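Local coordinates for putative amino acid binding protein (Streptococcus mutans, PDB 4C0R) that binds oxidized glutathione disulfide and probably delivers glutathione to the cystine ABC importer TcyBC as its extracellular solute-binding protein, at residues Glu75-Lys79 with Tyr80-Asn84; Thr141-Asp144 with Leu145-Ile149; Phe162-Ile165 with Ser166-Ile170. All coordinates share one frame; numbering follows the deposited sequence. Where two conformers were deposited one is given.

In the fold
Followed from the N terminus, the chain meets the three contacts in series, none nested in or crossing another, and each is a short local turn or cap. Contact 1 turns helix 74-77 into strand 81-96. Contact 2 caps helix 145-153 as it leaves the loop after strand 137-140, and contact 3 passes from strand 160-163 into helix 164-173. Contacts 2 and 3 pack together through L145 on F162 and I170, whereas contact 1 lies on the opposite side of the chain's centre, about 26 Å from contact 2 between centres. All three touch the bound disulfide, as expected where two lobes of a family 3 solute-binding protein close on their ligand.

Contact 1: residues Glu75-Lys79 with Tyr80-Asn84; sequences ERANK and YLYSN. With GDS (oxidized glutathione disulfide), chain C.
R76 passes the hydroxyl of Y82 on its way to the ligand, with its CB 3.2 Å from Y82 OH at the edge of the ring; that hydroxyl is hydrogen-bonded to S71 O. Beyond this point the chain stays extended and brings the guanidinium edge-on to a carboxylate of oxidized glutathione disulfide. NH1 of R76 donates to OE8 at 2.8 Å and NH2 of R76 to OE7 at 2.9 Å, both nearly straight (168° and 171°). Arginine suits the place because two N-H groups match two oxygens, the usual way this family holds the alpha-carboxylate of an amino acid, here that of a glutamyl end. The same S71 O and G117 O take further bonds from NH1 and NH2 and help fix the group's rotation.

Behind it the backbone turns out of the helix: R76 O accepts from both K79 N and Y80 N, the latter at 2.8 Å. K79 and Y80 then lie side by side, and CB of K79 sits 3.7 Å from the centroid of the Y80 ring, over its face, a CH-pi contact. Tyrosine offers a broad face there and a hydroxyl that bonds D59. A77, small enough to lie beside a ring, puts its CB 4.1 Å from CE1 of Y82.

Helix 51-59 packs on R76 and Y80, while strand 191-196 pairs with L81 and S83, and helix 201-216 touches L81 and S83.

Contact 2: residues Thr141-Asp144 with Leu145-Ile149; sequences TSED and LAHQI. With CD (cadmium ion), chain G; CD (cadmium ion), chain I; GDS (oxidized glutathione disulfide), chain C.
OD1 of D144 is gripped twice: it binds a cadmium ion at 2.5 Å and accepts the backbone N of H147 at 3.0 Å, met nearly along its own C-O direction. The second carboxylate oxygen, OD2 of D144, binds the same cadmium at 2.2 Å, so the carboxylate chelates the metal through both oxygens, and the ion would probably draw negative charge from it. With chi1 at 64°, CG of D144 lies between the backbone N and the carbonyl carbon, folding the short acid back over the start of the helix. Aspartate suits an N-cap because its carboxylate can reach back to the amides of the first helical turn.

H147 repays the turn with a metal bond of its own. Its ND1 holds a second cadmium at 2.3 Å, and one water is shared by the two ions; each ion has a further ligand from outside these residues. The imidazole lies alongside E143, whose CB comes 3.3 Å from CD2 of H147.

The loop that leads to this cap is one wall of the ligand pocket in the family 3 binding fold. T141 opens it with an ST turn, its OG1 accepting from E143 N, while S142 O receives the glycyl amide N3 of the disulfide at 2.7 Å. From the helix, the amide of Q148 uses NE2 for two acceptors: OE6 of the ligand's other glycyl carboxylate at 3.0 Å, and E143 O at 3.2 Å, which it approaches from above the carbonyl plane. K160 bonds OE1 of Q148 as well as the ligand, and the methyl CG2 of T141 packs against CD of Q148.

Contact 3: residues Phe162-Ile165 with Ser166-Ile170; sequences FEKI and SAETI. With GDS (oxidized glutathione disulfide), chain C.
F162 and S166 meet at a strand-to-helix junction, where strand 160-163 runs into helix 164-173 with E163 at the N-cap position, on the ligand-facing side of the binding protein.

Packing round the F162 ring comes first. At its edge CE2 lies 3.8 Å from CB of S166, and CZ is 3.3 Å from the carbonyl oxygen O6 of the disulfide; L145 of helix 145-153 is a further neighbour of both F162 and S166. A flat aromatic side chain can touch the helix and the ligand with different parts of its rim, and a small serine at 166 lets the ring come close; the OG of S166 turns to N14 O.

Among charged groups, E163 gives OE2 to the glutamyl amino N6 of the ligand at 2.9 Å, the role of an acid toward the alpha-amino group in binders of this family. Its bent side chain also lays OE1 over one face of the F162 ring. K164 and E168 stand one turn apart, but their tips do not form a salt bridge, NZ of K164 being 4.3 Å from OE2 of E168. Instead the lysine amine pairs with D183, and its long aliphatic chain lies across the glutamate.

The backbone bonds begin the helix. A167 N reaches E163 O, and E168 N reaches K164 O at 2.9 Å, almost straight at 171°. I165 O takes two donors from one residue, T169 N at 3.0 Å and T169 OG1 at 2.7 Å, which approach it from opposite faces of its carbonyl plane.

Contact 1: residues Glu75-Lys79 with Tyr80-Asn84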
# COMPACT_ATOMS: atom_id res chain seq x y z
N GLU A 75 -2.38 11.07 11.12
CA GLU A 75 -1.36 10.63 12.09
C GLU A 75 0.02 10.54 11.45
O GLU A 75 1.02 10.90 12.03
CB GLU A 75 -1.74 9.33 12.78
N ARG A 76 0.09 10.06 10.19
CA ARG A 76 1.35 9.98 9.50
C ARG A 76 1.81 11.36 9.03
O ARG A 76 3.02 11.66 9.04
CB ARG A 76 1.17 9.00 8.30
CG ARG A 76 1.05 7.56 8.70
CD ARG A 76 0.62 6.69 7.54
NE ARG A 76 0.43 5.32 7.97
CZ ARG A 76 -0.09 4.37 7.17
NH1 ARG A 76 -0.43 4.69 5.91
NH2 ARG A 76 -0.27 3.16 7.60
N ALA A 77 0.89 12.19 8.56
CA ALA A 77 1.25 13.48 8.03
C ALA A 77 1.79 14.37 9.15
O ALA A 77 2.52 15.29 8.90
CB ALA A 77 0.11 14.12 7.33
N ASN A 78 1.41 14.05 10.37
CA ASN A 78 1.96 14.77 11.53
C ASN A 78 3.46 14.57 11.67
O ASN A 78 4.14 15.33 12.33
CB ASN A 78 1.32 14.31 12.82
CG ASN A 78 -0.08 14.79 12.98
OD1 ASN A 78 -0.49 15.76 12.37
ND2 ASN A 78 -0.85 14.10 13.81
N LYS A 79 3.99 13.51 11.07
CA LYS A 79 5.37 13.11 11.27
C LYS A 79 6.22 13.07 9.99
O LYS A 79 7.44 13.15 10.05
CB LYS A 79 5.46 11.72 11.89
CG LYS A 79 4.96 11.61 13.30
CD LYS A 79 5.19 10.17 13.76
CE LYS A 79 4.27 9.74 14.86
NZ LYS A 79 4.43 8.25 15.02
N TYR A 80 5.56 12.87 8.84
CA TYR A 80 6.27 12.63 7.58
C TYR A 80 5.78 13.54 6.50
O TYR A 80 4.62 13.92 6.51
CB TYR A 80 6.07 11.17 7.10
CG TYR A 80 6.33 10.20 8.24
CD1 TYR A 80 7.62 10.07 8.79
CD2 TYR A 80 5.32 9.46 8.81
CE1 TYR A 80 7.84 9.23 9.87
CE2 TYR A 80 5.55 8.62 9.92
CZ TYR A 80 6.79 8.52 10.42
OH TYR A 80 7.00 7.68 11.51
N LEU A 81 6.65 13.86 5.52
CA LEU A 81 6.19 14.54 4.31
C LEU A 81 5.58 13.51 3.33
O LEU A 81 5.99 12.33 3.29
CB LEU A 81 7.35 15.19 3.58
CG LEU A 81 8.23 16.12 4.42
CD1 LEU A 81 9.37 16.68 3.62
CD2 LEU A 81 7.36 17.15 5.02
N TYR A 82 4.57 13.96 2.59
CA TYR A 82 3.91 13.17 1.53
C TYR A 82 4.26 13.73 0.14
O TYR A 82 4.27 14.95 -0.11
CB TYR A 82 2.42 13.18 1.73
CG TYR A 82 1.95 12.12 2.65
CD1 TYR A 82 2.05 12.22 4.02
CD2 TYR A 82 1.34 10.97 2.13
CE1 TYR A 82 1.63 11.22 4.86
CE2 TYR A 82 0.93 9.96 2.96
CZ TYR A 82 1.05 10.09 4.32
OH TYR A 82 0.59 9.07 5.11
N SER A 83 4.51 12.85 -0.81
CA SER A 83 4.56 13.25 -2.20
C SER A 83 3.14 13.51 -2.73
O SER A 83 2.16 13.28 -2.04
CB SER A 83 5.19 12.16 -3.04
OG SER A 83 4.34 11.04 -3.14
N ASN A 84 3.07 13.94 -3.98
CA ASN A 84 1.82 13.90 -4.68
C ASN A 84 1.46 12.43 -4.88
O ASN A 84 2.32 11.53 -4.81
CB ASN A 84 1.95 14.66 -5.99
CG ASN A 84 2.09 16.16 -5.74
OD1 ASN A 84 1.58 16.70 -4.73
ND2 ASN A 84 2.80 16.82 -6.60
CD1 GDS C . 4.56 -7.19 9.07
N2 GDS C . 3.72 -7.98 8.17
CA2 GDS C . 4.15 -8.01 6.82
C2 GDS C . 5.17 -9.01 6.41
O2 GDS C . 5.88 -8.82 5.40
CB2 GDS C . 3.67 -7.09 5.76
SG2 GDS C . 2.34 -6.03 6.29
N3 GDS C . 5.30 -10.20 7.22
CA3 GDS C . 6.36 -11.17 6.91
C3 GDS C . 7.40 -10.92 8.00
OE3 GDS C . 8.05 -11.88 8.51
OE4 GDS C . 7.64 -9.76 8.44
N4 GDS C . -0.18 -4.91 4.58
CA4 GDS C . -0.98 -6.10 4.72
C4 GDS C . -1.97 -5.93 5.82
OE5 GDS C . -2.33 -4.77 6.21
OE6 GDS C . -2.49 -6.98 6.29
C5 GDS C . 0.89 -4.92 3.62
O5 GDS C . 1.08 -5.92 2.92
CA5 GDS C . 1.72 -3.72 3.66
N5 GDS C . 1.12 -2.48 3.89
CB5 GDS C . 3.09 -3.95 4.22
SG5 GDS C . 2.95 -4.12 6.03
CA6 GDS C . -2.42 0.64 3.73
C6 GDS C . -1.69 1.60 4.66
OE7 GDS C . -1.62 1.31 5.88
OE8 GDS C . -1.15 2.64 4.21
N6 GDS C . -2.57 1.31 2.43
CB6 GDS C . -1.71 -0.66 3.62
CG6 GDS C . -0.20 -0.40 3.44
CD6 GDS C . 0.42 -1.70 2.97
O6 GDS C . 0.38 -2.14 1.81

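Contact 2: residues Thr141-Asp144 with Leu145-Ile149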
# COMPACT_ATOMS: atom_id res chain seq x y z
N THR A 141 -1.24 -10.25 13.39
CA THR A 141 -0.32 -11.22 12.83
C THR A 141 0.93 -10.48 12.36
O THR A 141 0.92 -9.26 12.17
CB THR A 141 -0.95 -11.97 11.55
OG1 THR A 141 -0.08 -12.99 11.08
CG2 THR A 141 -1.23 -11.01 10.40
N SER A 142 1.99 -11.25 12.16
CA SER A 142 3.21 -10.71 11.56
C SER A 142 3.41 -11.31 10.19
O SER A 142 4.46 -11.15 9.57
CB SER A 142 4.42 -11.03 12.42
OG SER A 142 4.69 -12.43 12.40
N GLU A 143 2.41 -12.02 9.70
CA GLU A 143 2.54 -12.70 8.43
C GLU A 143 2.08 -11.83 7.27
O GLU A 143 1.36 -10.86 7.46
CB GLU A 143 1.82 -14.02 8.45
CG GLU A 143 2.43 -14.95 9.55
CD GLU A 143 3.95 -14.77 9.66
OE1 GLU A 143 4.65 -15.02 8.63
OE2 GLU A 143 4.46 -14.36 10.73
N ASP A 144 2.53 -12.18 6.07
CA ASP A 144 2.33 -11.26 4.96
C ASP A 144 0.96 -11.40 4.32
O ASP A 144 0.17 -12.26 4.68
CB ASP A 144 3.47 -11.35 3.93
CG ASP A 144 3.55 -12.68 3.27
OD1 ASP A 144 2.52 -13.36 3.02
OD2 ASP A 144 4.70 -13.09 2.96
N LEU A 145 0.65 -10.46 3.44
CA LEU A 145 -0.69 -10.34 2.90
C LEU A 145 -1.12 -11.59 2.17
O LEU A 145 -2.26 -12.03 2.31
CB LEU A 145 -0.72 -9.13 2.00
CG LEU A 145 -2.06 -8.90 1.25
CD1 LEU A 145 -3.24 -8.63 2.19
CD2 LEU A 145 -1.89 -7.80 0.17
N ALA A 146 -0.26 -12.13 1.31
CA ALA A 146 -0.64 -13.33 0.58
C ALA A 146 -0.97 -14.47 1.55
O ALA A 146 -1.86 -15.24 1.31
CB ALA A 146 0.47 -13.73 -0.39
N HIS A 147 -0.20 -14.56 2.64
CA HIS A 147 -0.38 -15.58 3.67
C HIS A 147 -1.81 -15.41 4.25
O HIS A 147 -2.51 -16.39 4.49
CB HIS A 147 0.68 -15.39 4.76
CG HIS A 147 0.72 -16.48 5.79
ND1 HIS A 147 1.36 -17.68 5.59
CD2 HIS A 147 0.18 -16.55 7.04
CE1 HIS A 147 1.24 -18.44 6.67
NE2 HIS A 147 0.52 -17.78 7.56
N GLN A 148 -2.19 -14.17 4.51
CA GLN A 148 -3.46 -13.90 5.14
C GLN A 148 -4.59 -14.19 4.17
O GLN A 148 -5.63 -14.78 4.57
CB GLN A 148 -3.56 -12.47 5.64
CG GLN A 148 -2.48 -12.04 6.68
CD GLN A 148 -2.64 -10.57 6.99
OE1 GLN A 148 -3.69 -10.15 7.37
NE2 GLN A 148 -1.59 -9.79 6.79
N ILE A 149 -4.40 -13.84 2.90
CA ILE A 149 -5.41 -14.12 1.89
C ILE A 149 -5.60 -15.63 1.69
O ILE A 149 -6.73 -16.14 1.69
CB ILE A 149 -5.13 -13.37 0.58
CG1 ILE A 149 -5.31 -11.88 0.83
CG2 ILE A 149 -6.02 -13.87 -0.56
CD1 ILE A 149 -4.97 -11.01 -0.35
CD CD G . 2.57 -18.09 3.69
CD CD I . 4.06 -14.96 1.98
CD1 GDS C . 4.56 -7.19 9.07
N2 GDS C . 3.72 -7.98 8.17
CA2 GDS C . 4.15 -8.01 6.82
C2 GDS C . 5.17 -9.01 6.41
O2 GDS C . 5.88 -8.82 5.40
CB2 GDS C . 3.67 -7.09 5.76
SG2 GDS C . 2.34 -6.03 6.29
N3 GDS C . 5.30 -10.20 7.22
CA3 GDS C . 6.36 -11.17 6.91
C3 GDS C . 7.40 -10.92 8.00
OE3 GDS C . 8.05 -11.88 8.51
OE4 GDS C . 7.64 -9.76 8.44
N4 GDS C . -0.18 -4.91 4.58
CA4 GDS C . -0.98 -6.10 4.72
C4 GDS C . -1.97 -5.93 5.82
OE5 GDS C . -2.33 -4.77 6.21
OE6 GDS C . -2.49 -6.98 6.29
C5 GDS C . 0.89 -4.92 3.62
O5 GDS C . 1.08 -5.92 2.92
CA5 GDS C . 1.72 -3.72 3.66
N5 GDS C . 1.12 -2.48 3.89
CB5 GDS C . 3.09 -3.95 4.22
SG5 GDS C . 2.95 -4.12 6.03
CA6 GDS C . -2.42 0.64 3.73
C6 GDS C . -1.69 1.60 4.66
OE7 GDS C . -1.62 1.31 5.88
OE8 GDS C . -1.15 2.64 4.21
N6 GDS C . -2.57 1.31 2.43
CB6 GDS C . -1.71 -0.66 3.62
CG6 GDS C . -0.20 -0.40 3.44
CD6 GDS C . 0.42 -1.70 2.97
O6 GDS C . 0.38 -2.14 1.81
O HOH W 1 2.22 -16.60 1.63
O HOH W 2 0.83 -19.38 3.13
O HOH W 3 6.12 -15.92 1.02
O HOH W 4 3.90 -13.46 -0.17

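Contact 3: residues Phe162-Ile165 with Ser166-Ile170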
# COMPACT_ATOMS: atom_id res chain seq x y z
N PHE A 162 -8.47 -5.34 2.26
CA PHE A 162 -7.23 -4.76 1.75
C PHE A 162 -7.49 -4.01 0.48
O PHE A 162 -8.58 -4.12 -0.10
CB PHE A 162 -6.18 -5.87 1.48
CG PHE A 162 -4.75 -5.32 1.48
CD1 PHE A 162 -4.17 -4.90 2.69
CD2 PHE A 162 -4.06 -5.15 0.33
CE1 PHE A 162 -2.90 -4.33 2.71
CE2 PHE A 162 -2.77 -4.56 0.35
CZ PHE A 162 -2.20 -4.17 1.57
N GLU A 163 -6.49 -3.27 -0.01
CA GLU A 163 -6.60 -2.63 -1.34
C GLU A 163 -6.87 -3.65 -2.46
O GLU A 163 -6.32 -4.73 -2.46
CB GLU A 163 -5.32 -1.86 -1.64
CG GLU A 163 -5.19 -0.50 -0.96
CD GLU A 163 -4.82 -0.48 0.49
OE1 GLU A 163 -4.37 -1.50 1.05
OE2 GLU A 163 -5.00 0.59 1.04
N LYS A 164 -7.71 -3.25 -3.41
CA LYS A 164 -8.14 -4.06 -4.51
C LYS A 164 -7.01 -4.56 -5.38
O LYS A 164 -7.02 -5.69 -5.77
CB LYS A 164 -9.10 -3.23 -5.38
CG LYS A 164 -9.82 -4.03 -6.43
CD LYS A 164 -11.03 -3.24 -6.92
CE LYS A 164 -11.94 -4.15 -7.75
NZ LYS A 164 -13.08 -3.38 -8.25
N ILE A 165 -6.06 -3.69 -5.74
CA ILE A 165 -5.06 -4.08 -6.71
C ILE A 165 -4.25 -5.30 -6.20
O ILE A 165 -4.09 -6.31 -6.91
CB ILE A 165 -4.17 -2.91 -7.08
CG1 ILE A 165 -4.92 -1.81 -7.84
CG2 ILE A 165 -2.98 -3.41 -7.94
CD1 ILE A 165 -4.20 -0.51 -7.95
N SER A 166 -3.79 -5.26 -4.95
CA SER A 166 -3.07 -6.41 -4.42
C SER A 166 -3.98 -7.61 -4.20
O SER A 166 -3.60 -8.72 -4.48
CB SER A 166 -2.34 -6.09 -3.11
OG SER A 166 -1.21 -5.29 -3.34
N ALA A 167 -5.19 -7.36 -3.70
CA ALA A 167 -6.10 -8.49 -3.47
C ALA A 167 -6.32 -9.27 -4.76
O ALA A 167 -6.24 -10.50 -4.78
CB ALA A 167 -7.42 -8.00 -2.91
N GLU A 168 -6.67 -8.56 -5.81
CA GLU A 168 -6.98 -9.18 -7.10
C GLU A 168 -5.75 -9.85 -7.68
O GLU A 168 -5.82 -10.98 -8.20
CB GLU A 168 -7.62 -8.17 -8.05
CG GLU A 168 -9.01 -7.74 -7.60
CD GLU A 168 -9.76 -6.95 -8.63
OE1 GLU A 168 -9.15 -6.18 -9.39
OE2 GLU A 168 -10.99 -7.11 -8.62
N THR A 169 -4.62 -9.18 -7.56
CA THR A 169 -3.38 -9.72 -8.12
C THR A 169 -3.02 -11.05 -7.48
O THR A 169 -2.71 -12.02 -8.16
CB THR A 169 -2.21 -8.72 -7.94
OG1 THR A 169 -2.47 -7.54 -8.71
CG2 THR A 169 -0.91 -9.36 -8.31
N ILE A 170 -3.07 -11.10 -6.16
CA ILE A 170 -2.72 -12.30 -5.39
C ILE A 170 -3.71 -13.43 -5.65
O ILE A 170 -3.31 -14.54 -5.87
CB ILE A 170 -2.65 -11.98 -3.90
CG1 ILE A 170 -1.42 -11.15 -3.62
CG2 ILE A 170 -2.55 -13.26 -3.09
CD1 ILE A 170 -1.45 -10.46 -2.26
CD1 GDS C . 4.56 -7.19 9.07
N2 GDS C . 3.72 -7.98 8.17
CA2 GDS C . 4.15 -8.01 6.82
C2 GDS C . 5.17 -9.01 6.41
O2 GDS C . 5.88 -8.82 5.40
CB2 GDS C . 3.67 -7.09 5.76
SG2 GDS C . 2.34 -6.03 6.29
N3 GDS C . 5.30 -10.20 7.22
CA3 GDS C . 6.36 -11.17 6.91
C3 GDS C . 7.40 -10.92 8.00
OE3 GDS C . 8.05 -11.88 8.51
OE4 GDS C . 7.64 -9.76 8.44
N4 GDS C . -0.18 -4.91 4.58
CA4 GDS C . -0.98 -6.10 4.72
C4 GDS C . -1.97 -5.93 5.82
OE5 GDS C . -2.33 -4.77 6.21
OE6 GDS C . -2.49 -6.98 6.29
C5 GDS C . 0.89 -4.92 3.62
O5 GDS C . 1.08 -5.92 2.92
CA5 GDS C . 1.72 -3.72 3.66
N5 GDS C . 1.12 -2.48 3.89
CB5 GDS C . 3.09 -3.95 4.22
SG5 GDS C . 2.95 -4.12 6.03
CA6 GDS C . -2.42 0.64 3.73
C6 GDS C . -1.69 1.60 4.66
OE7 GDS C . -1.62 1.31 5.88
OE8 GDS C . -1.15 2.64 4.21
N6 GDS C . -2.57 1.31 2.43
CB6 GDS C . -1.71 -0.66 3.62
CG6 GDS C . -0.20 -0.40 3.44
CD6 GDS C . 0.42 -1.70 2.97
O6 GDS C . 0.38 -2.14 1.81